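N-acyl-D-glutamate deacylase (Bordetella bronchiseptica, PDB 3GIP) probably hydrolyses N-acyl-D-glutamate to D-glutamate and a carboxylate, as a zinc-dependent member of the amidohydrolase superfamily. Local coordinates at residues Lys10-Trp15 and Arg26-Val31; Glu294-Ile299 and Asp328-Ala333. One frame throughout, in Å; residues are numbered along the deposited sequence.

Contact 1: residues Lys10-Trp15 and Arg26-Val31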
ATOM      1  N   LYS A  10      -1.487 -11.715  26.749  1.00 22.15           N
ATOM      2  CA  LYS A  10      -0.276 -12.515  26.688  1.00 21.69           C
ATOM      3  C   LYS A  10      -0.496 -13.585  25.631  1.00 21.94           C
ATOM      4  O   LYS A  10      -1.583 -14.150  25.521  1.00 21.64           O
ATOM      5  CB  LYS A  10       0.068 -13.142  28.048  1.00 23.05           C
ATOM      6  CG  LYS A  10      -0.792 -14.308  28.502  1.00 24.31           C
ATOM      7  CD  LYS A  10      -0.202 -14.899  29.778  1.00 25.38           C
ATOM      8  CE  LYS A  10      -0.974 -16.112  30.272  1.00 26.33           C
ATOM      9  NZ  LYS A  10      -0.342 -16.701  31.491  1.00 27.53           N
ATOM     10  N   ILE A  11       0.532 -13.818  24.826  1.00 20.21           N
ATOM     11  CA  ILE A  11       0.485 -14.811  23.761  1.00 19.88           C
ATOM     12  C   ILE A  11       1.594 -15.799  24.082  1.00 20.28           C
ATOM     13  O   ILE A  11       2.778 -15.473  23.993  1.00 20.42           O
ATOM     14  CB  ILE A  11       0.736 -14.153  22.396  1.00 19.30           C
ATOM     15  CG1 ILE A  11      -0.289 -13.036  22.176  1.00 17.73           C
ATOM     16  CG2 ILE A  11       0.650 -15.197  21.292  1.00 18.11           C
ATOM     17  CD1 ILE A  11      -0.038 -12.204  20.938  1.00 17.78           C
ATOM     18  N   THR A  12       1.204 -17.014  24.448  1.00 20.96           N
ATOM     19  CA  THR A  12       2.171 -18.021  24.856  1.00 22.47           C
ATOM     20  C   THR A  12       2.335 -19.268  23.994  1.00 22.61           C
ATOM     21  O   THR A  12       1.492 -19.586  23.154  1.00 23.64           O
ATOM     22  CB  THR A  12       1.850 -18.490  26.284  1.00 24.11           C
ATOM     23  OG1 THR A  12       2.782 -19.504  26.677  1.00 32.26           O
ATOM     24  CG2 THR A  12       0.436 -19.051  26.345  1.00 22.51           C
ATOM     25  N   GLY A  13       3.446 -19.965  24.225  1.00 22.20           N
ATOM     26  CA  GLY A  13       3.740 -21.205  23.527  1.00 21.46           C
ATOM     27  C   GLY A  13       4.190 -21.142  22.080  1.00 21.37           C
ATOM     28  O   GLY A  13       4.519 -22.175  21.495  1.00 21.53           O
ATOM     29  N   GLY A  14       4.224 -19.948  21.503  1.00 20.09           N
ATOM     30  CA  GLY A  14       4.625 -19.835  20.112  1.00 19.73           C
ATOM     31  C   GLY A  14       6.080 -19.483  19.874  1.00 19.06           C
ATOM     32  O   GLY A  14       6.883 -19.405  20.809  1.00 19.32           O
ATOM     33  N   TRP A  15       6.418 -19.292  18.602  1.00 18.77           N
ATOM     34  CA  TRP A  15       7.765 -18.925  18.199  1.00 19.30           C
ATOM     35  C   TRP A  15       7.744 -17.492  17.700  1.00 17.79           C
ATOM     36  O   TRP A  15       6.962 -17.134  16.819  1.00 16.75           O
ATOM     37  CB  TRP A  15       8.278 -19.860  17.102  1.00 19.85           C
ATOM     38  CG  TRP A  15       8.630 -21.218  17.616  1.00 23.18           C
ATOM     39  CD1 TRP A  15       7.764 -22.217  17.963  1.00 25.48           C
ATOM     40  CD2 TRP A  15       9.946 -21.709  17.903  1.00 23.79           C
ATOM     41  NE1 TRP A  15       8.460 -23.300  18.451  1.00 26.03           N
ATOM     42  CE2 TRP A  15       9.799 -23.015  18.425  1.00 25.55           C
ATOM     43  CE3 TRP A  15      11.234 -21.172  17.772  1.00 23.85           C
ATOM     44  CZ2 TRP A  15      10.895 -23.792  18.815  1.00 26.36           C
ATOM     45  CZ3 TRP A  15      12.326 -21.948  18.162  1.00 23.39           C
ATOM     46  CH2 TRP A  15      12.146 -23.244  18.677  1.00 24.54           C
ATOM     47  N   ARG A  26      11.655 -19.471  20.669  1.00 21.47           N
ATOM     48  CA  ARG A  26      10.553 -19.873  21.533  1.00 22.61           C
ATOM     49  C   ARG A  26      10.451 -18.913  22.713  1.00 22.89           C
ATOM     50  O   ARG A  26      11.316 -18.903  23.591  1.00 24.47           O
ATOM     51  CB  ARG A  26      10.780 -21.300  22.040  1.00 24.81           C
ATOM     52  CG  ARG A  26       9.838 -21.723  23.159  1.00 29.35           C
ATOM     53  CD  ARG A  26       8.413 -21.949  22.671  1.00 32.79           C
ATOM     54  NE  ARG A  26       7.482 -22.035  23.795  1.00 35.84           N
ATOM     55  CZ  ARG A  26       6.976 -20.980  24.427  1.00 37.43           C
ATOM     56  NH1 ARG A  26       7.302 -19.754  24.041  1.00 36.77           N
ATOM     57  NH2 ARG A  26       6.159 -21.149  25.459  1.00 38.23           N
ATOM     58  N   ALA A  27       9.395 -18.105  22.728  1.00 22.11           N
ATOM     59  CA  ALA A  27       9.188 -17.135  23.799  1.00 21.92           C
ATOM     60  C   ALA A  27       7.746 -16.636  23.817  1.00 21.67           C
ATOM     61  O   ALA A  27       7.038 -16.728  22.812  1.00 21.81           O
ATOM     62  CB  ALA A  27      10.141 -15.958  23.620  1.00 22.99           C
ATOM     63  N   ASP A  28       7.312 -16.115  24.962  1.00 21.13           N
ATOM     64  CA  ASP A  28       5.958 -15.589  25.099  1.00 20.71           C
ATOM     65  C   ASP A  28       5.987 -14.068  24.994  1.00 20.71           C
ATOM     66  O   ASP A  28       7.002 -13.435  25.286  1.00 20.36           O
ATOM     67  CB  ASP A  28       5.345 -15.989  26.446  1.00 22.25           C
ATOM     68  CG  ASP A  28       5.382 -17.484  26.687  1.00 22.96           C
ATOM     69  OD1 ASP A  28       5.290 -18.249  25.708  1.00 21.92           O
ATOM     70  OD2 ASP A  28       5.489 -17.899  27.863  1.00 24.56           O
ATOM     71  N   LEU A  29       4.869 -13.483  24.580  1.00 18.64           N
ATOM     72  CA  LEU A  29       4.773 -12.038  24.434  1.00 18.87           C
ATOM     73  C   LEU A  29       3.732 -11.481  25.398  1.00 19.22           C
ATOM     74  O   LEU A  29       2.610 -11.985  25.468  1.00 19.34           O
ATOM     75  CB  LEU A  29       4.380 -11.680  22.999  1.00 19.41           C
ATOM     76  CG  LEU A  29       4.305 -10.198  22.624  1.00 22.15           C
ATOM     77  CD1 LEU A  29       5.703  -9.657  22.388  1.00 24.70           C
ATOM     78  CD2 LEU A  29       3.475 -10.039  21.362  1.00 26.14           C
ATOM     79  N   GLY A  30       4.117 -10.446  26.141  1.00 19.70           N
ATOM     80  CA  GLY A  30       3.208  -9.826  27.087  1.00 19.51           C
ATOM     81  C   GLY A  30       2.847  -8.415  26.660  1.00 19.51           C
ATOM     82  O   GLY A  30       3.698  -7.665  26.181  1.00 20.20           O
ATOM     83  N   VAL A  31       1.582  -8.049  26.837  1.00 19.51           N
ATOM     84  CA  VAL A  31       1.113  -6.725  26.452  1.00 20.37           C
ATOM     85  C   VAL A  31       0.437  -5.987  27.602  1.00 21.50           C
ATOM     86  O   VAL A  31      -0.305  -6.579  28.387  1.00 21.84           O
ATOM     87  CB  VAL A  31       0.104  -6.820  25.281  1.00 21.41           C
ATOM     88  CG1 VAL A  31      -0.427  -5.438  24.927  1.00 21.49           C
ATOM     89  CG2 VAL A  31       0.768  -7.457  24.073  1.00 21.78           C
TER
HETATM   90  O   HOH W   1       4.265 -17.043  22.167  1.00 19.60           O
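Ile11 and Leu29 face each other as an antiparallel hydrogen-bonded pair, and both of their backbone bonds form: Ile11 N reaches Leu29 O at 2.8 Å and Leu29 N returns to Ile11 O at 2.9 Å. Their side chains lie side by side and point the same way, Ile11 CD1 meeting Leu29 CD2, on a buried face that Val58 and Val428 also line. Lys10 leaves from the other face, and its NZ hydrogen-bonds to the carbonyls of His45 and Leu42.

Beyond Thr12 the two strands part, and polar atoms take over. Asp28 CG stands anti to its carbonyl carbon, beside the backbone N (chi1 -54°), and OD1 gathers several donors. Gly13 N meets Asp28 OD1 at 2.9 Å from above the carboxylate plane; Thr12 OG1 adds a weak bond to it. Arg26, two residues back, grips Asp28 OD1 end-on with NH1 and NH2, each at 3.0 Å, a salt bridge in which the oxygen lies close to the guanidinium plane. The second oxygen, OD2, accepts from Leu42 N. Gly13 CA sits 3.1 Å above one face of the Arg26 guanidinium, toward its rim.

This strand pair is the middle of a four-stranded mixed sheet of the N-terminal part of the chain, flanked by 35-40 and 50-52. Where the strands part, a water joins the two segments, donating to Ile11 O and Ala27 O and accepting from Gly14 N.

Pairing resumes, shifted by one residue, where Trp15 stands opposite Arg26. There the contact is CH-pi: Arg26 CB lies over the six-membered ring of Trp15, 3.9 Å from its centroid and 5° off the normal.

Contact 2: residues Glu294-Ile299 and Asp328-Ala333. With FMT (formic acid), chain E.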
ATOM      1  N   GLU A 294      -6.603   3.135 -24.570  1.00 18.12           N
ATOM      2  CA  GLU A 294      -5.389   3.040 -25.370  1.00 20.01           C
ATOM      3  C   GLU A 294      -4.701   1.682 -25.250  1.00 19.15           C
ATOM      4  O   GLU A 294      -3.790   1.375 -26.020  1.00 20.04           O
ATOM      5  CB  GLU A 294      -4.409   4.151 -24.984  1.00 21.94           C
ATOM      6  CG  GLU A 294      -4.943   5.562 -25.208  1.00 26.27           C
ATOM      7  CD  GLU A 294      -5.607   6.147 -23.972  1.00 28.25           C
ATOM      8  OE1 GLU A 294      -6.564   5.539 -23.453  1.00 27.60           O
ATOM      9  OE2 GLU A 294      -5.167   7.225 -23.518  1.00 33.56           O
ATOM     10  N   ARG A 295      -5.137   0.872 -24.288  1.00 18.24           N
ATOM     11  CA  ARG A 295      -4.558  -0.457 -24.078  1.00 16.64           C
ATOM     12  C   ARG A 295      -5.419  -1.549 -24.708  1.00 16.67           C
ATOM     13  O   ARG A 295      -5.036  -2.720 -24.723  1.00 17.15           O
ATOM     14  CB  ARG A 295      -4.418  -0.746 -22.579  1.00 15.69           C
ATOM     15  CG  ARG A 295      -3.435   0.151 -21.845  1.00 14.85           C
ATOM     16  CD  ARG A 295      -3.372  -0.229 -20.378  1.00 15.89           C
ATOM     17  NE  ARG A 295      -2.432   0.593 -19.621  1.00 16.91           N
ATOM     18  CZ  ARG A 295      -2.155   0.408 -18.335  1.00 17.61           C
ATOM     19  NH1 ARG A 295      -2.745  -0.571 -17.663  1.00 15.57           N
ATOM     20  NH2 ARG A 295      -1.286   1.200 -17.716  1.00 17.96           N
ATOM     21  N   ALA A 296      -6.576  -1.159 -25.236  1.00 17.01           N
ATOM     22  CA  ALA A 296      -7.509  -2.105 -25.841  1.00 17.06           C
ATOM     23  C   ALA A 296      -6.887  -3.038 -26.876  1.00 18.12           C
ATOM     24  O   ALA A 296      -7.275  -4.206 -26.975  1.00 18.08           O
ATOM     25  CB  ALA A 296      -8.679  -1.347 -26.466  1.00 17.91           C
ATOM     26  N   GLU A 297      -5.927  -2.532 -27.644  1.00 18.73           N
ATOM     27  CA  GLU A 297      -5.284  -3.342 -28.673  1.00 20.35           C
ATOM     28  C   GLU A 297      -3.827  -3.683 -28.366  1.00 21.91           C
ATOM     29  O   GLU A 297      -3.097  -4.130 -29.251  1.00 25.36           O
ATOM     30  CB  GLU A 297      -5.348  -2.629 -30.027  1.00 20.89           C
ATOM     31  CG  GLU A 297      -6.751  -2.400 -30.586  1.00 22.96           C
ATOM     32  CD  GLU A 297      -7.533  -3.685 -30.793  1.00 23.68           C
ATOM     33  OE1 GLU A 297      -6.908  -4.748 -31.001  1.00 26.12           O
ATOM     34  OE2 GLU A 297      -8.780  -3.629 -30.766  1.00 24.10           O
ATOM     35  N   THR A 298      -3.396  -3.471 -27.127  1.00 20.35           N
ATOM     36  CA  THR A 298      -2.015  -3.783 -26.765  1.00 20.08           C
ATOM     37  C   THR A 298      -1.924  -4.871 -25.700  1.00 19.22           C
ATOM     38  O   THR A 298      -0.892  -5.528 -25.567  1.00 19.79           O
ATOM     39  CB  THR A 298      -1.253  -2.530 -26.265  1.00 20.31           C
ATOM     40  OG1 THR A 298      -1.891  -2.006 -25.098  1.00 21.00           O
ATOM     41  CG2 THR A 298      -1.220  -1.457 -27.348  1.00 22.43           C
ATOM     42  N   ILE A 299      -3.003  -5.066 -24.949  1.00 16.77           N
ATOM     43  CA  ILE A 299      -3.030  -6.087 -23.908  1.00 15.99           C
ATOM     44  C   ILE A 299      -4.292  -6.924 -24.050  1.00 15.60           C
ATOM     45  O   ILE A 299      -5.395  -6.382 -24.117  1.00 15.30           O
ATOM     46  CB  ILE A 299      -3.011  -5.456 -22.490  1.00 15.57           C
ATOM     47  CG1 ILE A 299      -1.736  -4.630 -22.300  1.00 16.76           C
ATOM     48  CG2 ILE A 299      -3.110  -6.549 -21.429  1.00 17.01           C
ATOM     49  CD1 ILE A 299      -1.643  -3.933 -20.946  1.00 16.87           C
ATOM     50  N   ASP A 328     -15.488  -2.381 -31.993  1.00 17.70           N
ATOM     51  CA  ASP A 328     -14.112  -2.743 -31.662  1.00 17.52           C
ATOM     52  C   ASP A 328     -13.872  -2.546 -30.167  1.00 16.89           C
ATOM     53  O   ASP A 328     -14.681  -1.926 -29.480  1.00 16.34           O
ATOM     54  CB  ASP A 328     -13.101  -1.936 -32.494  1.00 20.55           C
ATOM     55  CG  ASP A 328     -13.269  -0.439 -32.345  1.00 23.84           C
ATOM     56  OD1 ASP A 328     -13.282   0.057 -31.203  1.00 23.88           O
ATOM     57  OD2 ASP A 328     -13.370   0.250 -33.384  1.00 30.85           O
ATOM     58  N   LYS A 329     -12.770  -3.089 -29.663  1.00 15.92           N
ATOM     59  CA  LYS A 329     -12.468  -2.990 -28.242  1.00 15.77           C
ATOM     60  C   LYS A 329     -12.252  -1.581 -27.711  1.00 15.22           C
ATOM     61  O   LYS A 329     -12.641  -1.281 -26.584  1.00 16.36           O
ATOM     62  CB  LYS A 329     -11.257  -3.863 -27.903  1.00 15.97           C
ATOM     63  CG  LYS A 329     -11.567  -5.355 -27.929  1.00 18.22           C
ATOM     64  CD  LYS A 329     -10.364  -6.190 -27.524  1.00 18.15           C
ATOM     65  CE  LYS A 329      -9.282  -6.173 -28.589  1.00 19.07           C
ATOM     66  NZ  LYS A 329      -8.066  -6.909 -28.134  1.00 18.63           N
ATOM     67  N   THR A 330     -11.632  -0.715 -28.507  1.00 16.18           N
ATOM     68  CA  THR A 330     -11.392   0.649 -28.060  1.00 15.58           C
ATOM     69  C   THR A 330     -12.725   1.362 -27.862  1.00 15.93           C
ATOM     70  O   THR A 330     -12.911   2.091 -26.886  1.00 17.85           O
ATOM     71  CB  THR A 330     -10.537   1.427 -29.076  1.00 16.57           C
ATOM     72  OG1 THR A 330      -9.314   0.718 -29.308  1.00 18.50           O
ATOM     73  CG2 THR A 330     -10.209   2.810 -28.535  1.00 17.66           C
ATOM     74  N   THR A 331     -13.651   1.140 -28.789  1.00 16.90           N
ATOM     75  CA  THR A 331     -14.975   1.744 -28.709  1.00 16.74           C
ATOM     76  C   THR A 331     -15.712   1.210 -27.487  1.00 16.59           C
ATOM     77  O   THR A 331     -16.350   1.966 -26.758  1.00 17.95           O
ATOM     78  CB  THR A 331     -15.795   1.434 -29.974  1.00 18.07           C
ATOM     79  OG1 THR A 331     -15.173   2.068 -31.100  1.00 19.45           O
ATOM     80  CG2 THR A 331     -17.226   1.942 -29.836  1.00 18.06           C
ATOM     81  N   ALA A 332     -15.624  -0.097 -27.264  1.00 17.40           N
ATOM     82  CA  ALA A 332     -16.286  -0.702 -26.117  1.00 15.85           C
ATOM     83  C   ALA A 332     -15.718  -0.120 -24.826  1.00 15.41           C
ATOM     84  O   ALA A 332     -16.462   0.183 -23.895  1.00 15.96           O
ATOM     85  CB  ALA A 332     -16.101  -2.219 -26.137  1.00 14.44           C
ATOM     86  N   ALA A 333     -14.397   0.037 -24.773  1.00 14.62           N
ATOM     87  CA  ALA A 333     -13.750   0.585 -23.583  1.00 14.99           C
ATOM     88  C   ALA A 333     -14.265   1.993 -23.300  1.00 15.03           C
ATOM     89  O   ALA A 333     -14.487   2.364 -22.148  1.00 15.90           O
ATOM     90  CB  ALA A 333     -12.230   0.606 -23.769  1.00 15.66           C
TER
HETATM   91  C   FMT E 483      -1.199  -0.411 -14.454  1.00 18.71           C
HETATM   92  O1  FMT E 483      -1.880  -1.144 -15.128  1.00 17.66           O
HETATM   93  O2  FMT E 483      -0.922   0.823 -14.891  1.00 18.55           O
HETATM   94  O   HOH W   2     -11.131  -4.747 -31.472  1.00 19.81           O
HETATM   95  O   HOH W   3      -9.988  -1.261 -31.050  1.00 19.97           O
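Lys329 lays its aliphatic chain beside Ala296 and Glu297, with its CB 3.9 Å from Ala296 CB. The chain bends at chi3 (-71°), which places Lys329 CE 3.4 Å from Glu297 OE2, and the ammonium goes on to the backbone: Lys329 NZ meets Ala296 O at 3.0 Å, nearly along the C=O axis. Glu297 OE1 is a looser partner of the same nitrogen, a long salt bridge, and Asp300 adds another weak, long ion pair.

Glu297 crosses the lysine obliquely, and its other oxygen, OE2, besides touching CE, also accepts from two waters. One of these accepts from Lys329 N and the other from Thr330 N. The carboxylate thus reaches the first-turn amides of the helix indirectly, where the helix dipole would probably favour its negative charge. Ala296 CB is directed toward the helix and meets Thr330 OG1 at 3.6 Å, while Leu318 of helix 318-325 packs on both Ala296 and Lys329.

Each segment is also braced internally. Arg295 O accepts from Thr298 N, Thr298 OG1 and Ile299 N. The Arg295 chain is extended from CG to NE, and its NH1 and NH2 hold the two oxygens of a formate, probably from the crystallisation liquor, which also bonds to Ser287.

Asp328 OD1 receives Thr331 N at 2.7 Å, and Thr331 OG1 from above the carboxylate plane. This is an aspartate N-cap, and the contact as a whole sets a loop turn against the start of the capped helix 329-336.

From the N terminus, contact 1 comes first: it closes the short loop between residues 15 and 26 and joins strand 7-12 to strand 28-32. The chain then runs through most of the parallel strands and helices of the TIM-barrel-type amidohydrolase fold, including the zinc ligands Cys95, His218 and His248, before contact 2 opens. That second closure spans residues 300-327, taking in strand 303-307 and helix 318-325, and sets the loop after strand 287-290 against helix 329-336. The two loops are in series, neither nested nor crossed. The centres of contact 1 and contact 2 lie about 54 Å apart, on opposite sides of the chain's centre, so each contact holds together its own outlying region.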